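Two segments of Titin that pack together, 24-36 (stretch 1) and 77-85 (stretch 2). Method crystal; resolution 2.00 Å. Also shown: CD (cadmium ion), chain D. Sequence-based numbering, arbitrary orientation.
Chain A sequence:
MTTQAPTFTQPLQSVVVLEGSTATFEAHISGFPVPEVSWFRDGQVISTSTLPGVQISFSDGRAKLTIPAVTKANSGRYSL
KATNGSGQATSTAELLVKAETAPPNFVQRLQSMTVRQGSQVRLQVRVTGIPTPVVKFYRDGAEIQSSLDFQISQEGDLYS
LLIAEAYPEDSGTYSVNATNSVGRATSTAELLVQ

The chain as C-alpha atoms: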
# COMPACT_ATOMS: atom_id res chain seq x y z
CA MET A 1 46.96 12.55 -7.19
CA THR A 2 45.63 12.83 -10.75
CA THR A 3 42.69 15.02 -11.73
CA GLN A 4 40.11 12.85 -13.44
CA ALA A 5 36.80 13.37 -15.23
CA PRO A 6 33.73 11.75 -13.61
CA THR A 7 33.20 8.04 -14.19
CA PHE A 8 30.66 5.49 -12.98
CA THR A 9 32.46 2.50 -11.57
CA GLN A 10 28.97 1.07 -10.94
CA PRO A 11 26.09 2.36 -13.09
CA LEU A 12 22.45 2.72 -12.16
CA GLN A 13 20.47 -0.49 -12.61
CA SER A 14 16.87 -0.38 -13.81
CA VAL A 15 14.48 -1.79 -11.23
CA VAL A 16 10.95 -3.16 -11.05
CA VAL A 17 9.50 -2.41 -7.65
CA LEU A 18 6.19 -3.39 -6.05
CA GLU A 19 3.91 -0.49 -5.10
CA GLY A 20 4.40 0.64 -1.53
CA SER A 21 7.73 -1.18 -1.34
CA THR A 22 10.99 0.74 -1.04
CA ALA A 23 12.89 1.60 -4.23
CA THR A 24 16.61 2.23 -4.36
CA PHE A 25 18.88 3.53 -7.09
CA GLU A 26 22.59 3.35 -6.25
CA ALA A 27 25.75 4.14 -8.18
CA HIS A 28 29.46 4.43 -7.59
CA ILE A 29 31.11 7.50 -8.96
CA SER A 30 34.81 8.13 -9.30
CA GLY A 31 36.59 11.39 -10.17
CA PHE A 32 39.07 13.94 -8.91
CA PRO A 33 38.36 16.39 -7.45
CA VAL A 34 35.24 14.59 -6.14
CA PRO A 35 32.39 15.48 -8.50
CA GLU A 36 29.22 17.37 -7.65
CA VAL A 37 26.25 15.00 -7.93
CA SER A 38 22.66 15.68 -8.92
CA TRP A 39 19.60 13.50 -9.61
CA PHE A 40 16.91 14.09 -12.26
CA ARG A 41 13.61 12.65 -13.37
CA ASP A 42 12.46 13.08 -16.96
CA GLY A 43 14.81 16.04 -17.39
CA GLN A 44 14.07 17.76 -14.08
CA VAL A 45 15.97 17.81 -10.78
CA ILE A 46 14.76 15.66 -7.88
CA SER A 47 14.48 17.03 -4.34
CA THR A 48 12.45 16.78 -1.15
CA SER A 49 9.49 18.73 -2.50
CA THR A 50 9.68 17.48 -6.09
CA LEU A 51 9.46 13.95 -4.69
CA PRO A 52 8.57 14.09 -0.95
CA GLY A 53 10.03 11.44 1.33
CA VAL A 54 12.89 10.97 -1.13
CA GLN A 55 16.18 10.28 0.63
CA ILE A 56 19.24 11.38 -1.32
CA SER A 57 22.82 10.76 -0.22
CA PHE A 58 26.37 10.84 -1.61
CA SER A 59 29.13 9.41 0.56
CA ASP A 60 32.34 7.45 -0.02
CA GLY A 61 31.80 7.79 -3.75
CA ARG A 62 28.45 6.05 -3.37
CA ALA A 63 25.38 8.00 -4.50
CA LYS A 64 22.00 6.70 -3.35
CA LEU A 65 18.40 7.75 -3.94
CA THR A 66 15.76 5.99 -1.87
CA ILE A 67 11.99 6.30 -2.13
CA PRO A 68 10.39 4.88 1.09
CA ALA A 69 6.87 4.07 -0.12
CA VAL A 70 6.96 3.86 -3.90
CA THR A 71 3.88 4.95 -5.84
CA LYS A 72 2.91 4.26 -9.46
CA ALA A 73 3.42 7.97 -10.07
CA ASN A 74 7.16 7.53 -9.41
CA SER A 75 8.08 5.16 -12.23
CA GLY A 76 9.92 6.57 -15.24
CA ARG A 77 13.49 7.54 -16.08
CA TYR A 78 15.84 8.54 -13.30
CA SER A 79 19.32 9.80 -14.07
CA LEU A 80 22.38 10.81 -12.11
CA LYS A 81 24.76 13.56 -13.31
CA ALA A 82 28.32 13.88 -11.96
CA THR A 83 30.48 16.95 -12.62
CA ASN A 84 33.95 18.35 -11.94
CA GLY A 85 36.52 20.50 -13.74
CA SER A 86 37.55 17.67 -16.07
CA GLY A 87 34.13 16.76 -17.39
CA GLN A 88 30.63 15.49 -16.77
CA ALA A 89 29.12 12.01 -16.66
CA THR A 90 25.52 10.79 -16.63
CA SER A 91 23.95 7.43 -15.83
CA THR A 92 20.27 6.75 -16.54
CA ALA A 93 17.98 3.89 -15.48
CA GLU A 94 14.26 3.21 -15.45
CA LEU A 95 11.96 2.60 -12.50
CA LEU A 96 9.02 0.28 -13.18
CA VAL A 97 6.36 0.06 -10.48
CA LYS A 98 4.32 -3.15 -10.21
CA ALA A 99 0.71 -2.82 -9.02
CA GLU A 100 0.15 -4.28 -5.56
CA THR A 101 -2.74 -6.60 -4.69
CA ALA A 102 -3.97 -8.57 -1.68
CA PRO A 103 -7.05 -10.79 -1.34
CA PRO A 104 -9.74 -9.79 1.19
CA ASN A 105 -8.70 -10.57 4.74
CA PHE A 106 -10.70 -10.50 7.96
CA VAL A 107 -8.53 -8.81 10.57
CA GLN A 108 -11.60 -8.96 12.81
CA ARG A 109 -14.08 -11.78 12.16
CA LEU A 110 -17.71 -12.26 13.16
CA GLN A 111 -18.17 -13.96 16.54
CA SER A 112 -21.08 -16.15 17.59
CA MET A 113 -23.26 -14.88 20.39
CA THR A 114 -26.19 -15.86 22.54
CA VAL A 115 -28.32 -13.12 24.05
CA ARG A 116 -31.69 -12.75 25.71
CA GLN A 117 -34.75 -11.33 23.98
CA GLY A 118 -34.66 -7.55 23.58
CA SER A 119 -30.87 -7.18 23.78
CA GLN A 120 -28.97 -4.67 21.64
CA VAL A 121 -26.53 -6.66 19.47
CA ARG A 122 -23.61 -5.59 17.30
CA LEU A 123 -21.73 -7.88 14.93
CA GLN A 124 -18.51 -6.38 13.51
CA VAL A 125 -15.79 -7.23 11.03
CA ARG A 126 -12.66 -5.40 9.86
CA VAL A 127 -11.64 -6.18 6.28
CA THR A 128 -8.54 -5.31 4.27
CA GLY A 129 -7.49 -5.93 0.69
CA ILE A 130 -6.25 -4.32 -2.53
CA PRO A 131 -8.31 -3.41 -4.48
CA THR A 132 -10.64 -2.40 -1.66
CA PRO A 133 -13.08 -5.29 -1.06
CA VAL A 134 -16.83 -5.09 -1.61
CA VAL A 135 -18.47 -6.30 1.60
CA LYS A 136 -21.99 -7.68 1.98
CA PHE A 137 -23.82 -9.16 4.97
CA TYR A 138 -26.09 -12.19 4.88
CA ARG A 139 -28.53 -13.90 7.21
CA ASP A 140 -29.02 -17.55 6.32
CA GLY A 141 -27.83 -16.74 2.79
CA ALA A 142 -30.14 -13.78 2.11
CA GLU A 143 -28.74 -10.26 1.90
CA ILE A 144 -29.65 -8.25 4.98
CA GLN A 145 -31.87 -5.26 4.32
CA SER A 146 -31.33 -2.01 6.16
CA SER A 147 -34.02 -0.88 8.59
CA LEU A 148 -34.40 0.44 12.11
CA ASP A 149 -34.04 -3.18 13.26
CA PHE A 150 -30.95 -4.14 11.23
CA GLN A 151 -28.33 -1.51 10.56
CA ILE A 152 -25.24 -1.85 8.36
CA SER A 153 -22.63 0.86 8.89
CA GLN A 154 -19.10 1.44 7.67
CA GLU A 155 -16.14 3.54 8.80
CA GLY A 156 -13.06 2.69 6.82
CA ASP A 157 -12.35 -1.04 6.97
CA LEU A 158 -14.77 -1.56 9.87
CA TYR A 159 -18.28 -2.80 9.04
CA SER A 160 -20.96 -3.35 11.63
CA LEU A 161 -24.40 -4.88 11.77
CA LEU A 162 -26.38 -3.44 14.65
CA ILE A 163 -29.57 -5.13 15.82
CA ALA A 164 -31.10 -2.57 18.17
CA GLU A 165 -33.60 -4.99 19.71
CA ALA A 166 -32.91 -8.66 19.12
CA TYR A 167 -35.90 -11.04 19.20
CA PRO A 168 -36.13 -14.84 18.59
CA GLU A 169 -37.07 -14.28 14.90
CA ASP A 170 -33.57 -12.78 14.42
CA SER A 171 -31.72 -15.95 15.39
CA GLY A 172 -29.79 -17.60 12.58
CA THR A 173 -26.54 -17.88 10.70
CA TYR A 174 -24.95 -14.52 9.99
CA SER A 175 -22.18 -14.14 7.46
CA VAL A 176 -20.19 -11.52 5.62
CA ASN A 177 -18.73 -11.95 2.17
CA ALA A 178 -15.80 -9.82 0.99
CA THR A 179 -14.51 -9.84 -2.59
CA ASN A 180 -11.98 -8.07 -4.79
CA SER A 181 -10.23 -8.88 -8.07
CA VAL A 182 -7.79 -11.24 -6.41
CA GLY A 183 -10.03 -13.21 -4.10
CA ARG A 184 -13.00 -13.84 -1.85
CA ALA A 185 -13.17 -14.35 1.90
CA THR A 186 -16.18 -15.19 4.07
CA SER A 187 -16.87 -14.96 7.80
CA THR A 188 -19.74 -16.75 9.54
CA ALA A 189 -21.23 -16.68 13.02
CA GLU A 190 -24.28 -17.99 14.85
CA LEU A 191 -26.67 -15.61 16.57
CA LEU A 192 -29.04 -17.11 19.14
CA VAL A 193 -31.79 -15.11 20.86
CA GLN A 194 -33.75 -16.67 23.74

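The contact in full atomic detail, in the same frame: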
# COMPACT_ATOMS: atom_id res chain seq x y z
N THR A 24 15.29 1.66 -4.51
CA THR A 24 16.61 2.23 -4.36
C THR A 24 17.45 2.19 -5.62
O THR A 24 17.60 1.15 -6.27
CB THR A 24 17.41 1.52 -3.25
OG1 THR A 24 16.59 1.41 -2.08
CG2 THR A 24 18.66 2.33 -2.91
N PHE A 25 17.99 3.36 -5.96
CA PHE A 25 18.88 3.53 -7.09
C PHE A 25 20.22 3.83 -6.42
O PHE A 25 20.29 4.65 -5.51
CB PHE A 25 18.45 4.73 -7.94
CG PHE A 25 17.44 4.40 -8.99
CD1 PHE A 25 16.21 5.05 -9.03
CD2 PHE A 25 17.71 3.43 -9.96
CE1 PHE A 25 15.28 4.75 -10.02
CE2 PHE A 25 16.78 3.12 -10.95
CZ PHE A 25 15.56 3.78 -10.98
N GLU A 26 21.27 3.14 -6.83
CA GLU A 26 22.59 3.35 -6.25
C GLU A 26 23.63 3.32 -7.36
O GLU A 26 23.47 2.63 -8.36
CB GLU A 26 22.89 2.27 -5.22
CG GLU A 26 24.25 2.42 -4.54
CD GLU A 26 25.19 1.25 -4.83
OE1 GLU A 26 25.37 0.91 -6.02
OE2 GLU A 26 25.74 0.67 -3.87
N ALA A 27 24.70 4.08 -7.19
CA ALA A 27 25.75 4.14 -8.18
C ALA A 27 27.05 4.48 -7.50
O ALA A 27 27.06 5.04 -6.42
CB ALA A 27 25.42 5.19 -9.22
N HIS A 28 28.15 4.11 -8.13
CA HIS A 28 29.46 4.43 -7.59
C HIS A 28 30.08 5.36 -8.59
O HIS A 28 30.16 5.05 -9.78
CB HIS A 28 30.31 3.18 -7.43
CG HIS A 28 29.93 2.37 -6.24
ND1 HIS A 28 30.58 2.49 -5.03
CD2 HIS A 28 28.93 1.48 -6.05
CE1 HIS A 28 29.99 1.70 -4.15
NE2 HIS A 28 28.99 1.08 -4.74
N ILE A 29 30.52 6.50 -8.10
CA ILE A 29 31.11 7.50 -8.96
C ILE A 29 32.54 7.78 -8.54
O ILE A 29 32.84 7.92 -7.35
CB ILE A 29 30.30 8.80 -8.89
CG1 ILE A 29 28.87 8.52 -9.33
CG2 ILE A 29 30.97 9.87 -9.76
CD1 ILE A 29 27.93 9.68 -9.15
N SER A 30 33.41 7.85 -9.54
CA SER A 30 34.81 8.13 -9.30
C SER A 30 35.10 9.49 -9.94
O SER A 30 34.31 10.00 -10.72
CB SER A 30 35.66 7.03 -9.92
OG SER A 30 37.00 7.09 -9.46
N GLY A 31 36.24 10.09 -9.60
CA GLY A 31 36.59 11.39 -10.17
C GLY A 31 37.44 12.21 -9.22
O GLY A 31 37.38 12.03 -8.00
N PHE A 32 38.24 13.11 -9.76
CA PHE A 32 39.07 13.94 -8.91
C PHE A 32 39.29 15.32 -9.53
O PHE A 32 39.77 15.43 -10.65
CB PHE A 32 40.42 13.28 -8.64
CG PHE A 32 41.23 14.00 -7.61
CD1 PHE A 32 40.85 13.95 -6.27
CD2 PHE A 32 42.31 14.79 -7.98
CE1 PHE A 32 41.53 14.69 -5.31
CE2 PHE A 32 43.00 15.54 -7.03
CZ PHE A 32 42.61 15.49 -5.69
N PRO A 33 38.94 16.39 -8.80
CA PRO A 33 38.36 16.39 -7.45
C PRO A 33 37.01 15.66 -7.42
O PRO A 33 36.41 15.43 -8.48
CB PRO A 33 38.21 17.87 -7.13
CG PRO A 33 39.32 18.49 -7.92
CD PRO A 33 39.20 17.78 -9.23
N VAL A 34 36.53 15.29 -6.24
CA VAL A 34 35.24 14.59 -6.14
C VAL A 34 34.16 15.40 -6.83
O VAL A 34 33.93 16.56 -6.53
CB VAL A 34 34.83 14.37 -4.69
CG1 VAL A 34 33.48 13.65 -4.65
CG2 VAL A 34 35.89 13.56 -3.96
N PRO A 35 33.44 14.77 -7.77
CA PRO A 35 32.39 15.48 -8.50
C PRO A 35 31.16 15.90 -7.71
O PRO A 35 30.87 15.34 -6.66
CB PRO A 35 32.05 14.52 -9.63
CG PRO A 35 32.24 13.18 -8.98
CD PRO A 35 33.54 13.37 -8.22
N GLU A 36 30.46 16.90 -8.23
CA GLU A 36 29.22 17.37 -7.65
C GLU A 36 28.17 16.46 -8.28
O GLU A 36 28.17 16.26 -9.51
CB GLU A 36 28.92 18.81 -8.04
CG GLU A 36 29.84 19.83 -7.44
CD GLU A 36 29.30 21.24 -7.60
OE1 GLU A 36 28.26 21.55 -6.98
OE2 GLU A 36 29.91 22.03 -8.36
N ARG A 77 12.04 7.48 -15.97
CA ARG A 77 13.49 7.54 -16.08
C ARG A 77 14.13 8.40 -15.02
O ARG A 77 13.76 9.56 -14.83
CB ARG A 77 13.92 8.07 -17.43
CG ARG A 77 13.72 7.12 -18.56
CD ARG A 77 14.49 7.59 -19.77
NE ARG A 77 14.34 6.68 -20.90
CZ ARG A 77 15.07 6.75 -22.01
NH1 ARG A 77 16.01 7.69 -22.13
NH2 ARG A 77 14.86 5.88 -22.99
N TYR A 78 15.10 7.82 -14.32
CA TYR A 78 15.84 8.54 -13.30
C TYR A 78 17.28 8.56 -13.77
O TYR A 78 17.80 7.55 -14.24
CB TYR A 78 15.76 7.82 -11.96
CG TYR A 78 14.43 7.97 -11.28
CD1 TYR A 78 13.29 7.34 -11.78
CD2 TYR A 78 14.32 8.74 -10.12
CE1 TYR A 78 12.05 7.49 -11.15
CE2 TYR A 78 13.10 8.89 -9.48
CZ TYR A 78 11.98 8.27 -10.00
OH TYR A 78 10.78 8.45 -9.36
N SER A 79 17.94 9.71 -13.65
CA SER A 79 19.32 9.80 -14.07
C SER A 79 20.14 10.52 -13.03
O SER A 79 19.64 11.30 -12.24
CB SER A 79 19.43 10.51 -15.41
OG SER A 79 18.97 11.84 -15.31
N LEU A 80 21.43 10.23 -13.04
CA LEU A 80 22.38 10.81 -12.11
C LEU A 80 23.49 11.51 -12.90
O LEU A 80 24.10 10.90 -13.77
CB LEU A 80 22.97 9.68 -11.27
CG LEU A 80 24.06 9.95 -10.23
CD1 LEU A 80 23.53 10.90 -9.19
CD2 LEU A 80 24.47 8.64 -9.59
N LYS A 81 23.70 12.80 -12.64
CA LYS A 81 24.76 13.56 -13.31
C LYS A 81 25.89 13.83 -12.33
O LYS A 81 25.65 14.22 -11.20
CB LYS A 81 24.27 14.92 -13.80
CG LYS A 81 23.41 14.90 -15.04
CD LYS A 81 23.22 16.32 -15.58
CE LYS A 81 22.21 16.35 -16.73
NZ LYS A 81 22.06 17.70 -17.35
N ALA A 82 27.13 13.64 -12.78
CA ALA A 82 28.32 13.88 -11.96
C ALA A 82 29.19 14.91 -12.69
O ALA A 82 29.42 14.78 -13.89
CB ALA A 82 29.09 12.58 -11.75
N THR A 83 29.68 15.92 -11.97
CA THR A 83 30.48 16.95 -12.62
C THR A 83 31.67 17.48 -11.83
O THR A 83 31.59 17.65 -10.62
CB THR A 83 29.61 18.17 -12.96
OG1 THR A 83 28.43 17.75 -13.65
CG2 THR A 83 30.37 19.15 -13.84
N ASN A 84 32.77 17.74 -12.54
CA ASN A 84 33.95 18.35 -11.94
C ASN A 84 34.65 19.13 -13.05
O ASN A 84 34.13 19.22 -14.16
CB ASN A 84 34.89 17.33 -11.25
CG ASN A 84 35.62 16.42 -12.23
OD1 ASN A 84 35.69 16.68 -13.42
ND2 ASN A 84 36.20 15.35 -11.70
N GLY A 85 35.81 19.71 -12.74
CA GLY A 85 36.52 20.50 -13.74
C GLY A 85 36.90 19.79 -15.02
O GLY A 85 36.97 20.42 -16.08
CD CD D . 27.50 -0.60 -3.86
O HOH W 1 26.17 17.34 -11.20
O HOH W 2 26.63 -1.12 -5.93

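Strand 24-32 and strand 77-84 run nearly parallel, 12° apart, with their axes 8.0 Å from each other at closest approach. That is too far for backbone pairing, so along most of its length this contact is written in side chains, in an alternating code. Phe25, Ala27 and Ile29 point toward stretch 2, while Glu26 and His28 point away; there Glu26 OE2 and His28 NE2 bind the cadmium ion at 2.2 and 2.4 Å.

Phe25 meets Tyr78 ring against ring, the planes inclined at 35° and Phe25 CE1 lying 3.6 Å from Tyr78 CG. Next comes a small residue facing a larger one: Ala27 CB sits 3.6 Å from Leu80 CD2. Ile29 reaches that same methyl, its CD1 also 3.6 Å from Leu80 CD2, and its CG2 lies 3.9 Å from Ala82 CB, so one branched side chain spans two positions of the partner strand.

At Gly31 the backbone angles alone call for glycine, since a CB would jam against the preceding carbonyl oxygen; Pro35 CD would crowd it as well. After the cis peptide bond before Pro33, the chain turns and a polar contact joins the apolar ones. Asn84 ND2 donates a hydrogen bond to Pro33 O (3.2 Å), tying the turn to the end of the partner strand. Pro35 keeps the apolar theme going, its CB 4.1 Å from Ala82 CB.

The backbones have already closed up at Pro35, whose CA lies 3.1 Å from Thr83 O, but proline has no N-H to give; the paired hydrogen bonds form at Glu36, now antiparallel. Glu36 N donates to Thr83 O at 2.7 Å, and Thr83 N returns a bond to Glu36 O at 2.9 Å. Glu36 O also accepts a hydrogen bond from a water and receives a CA-H...O contact from Ala82 CA at 3.4 Å. The apolar packing thus ends in a two-bond backbone clasp.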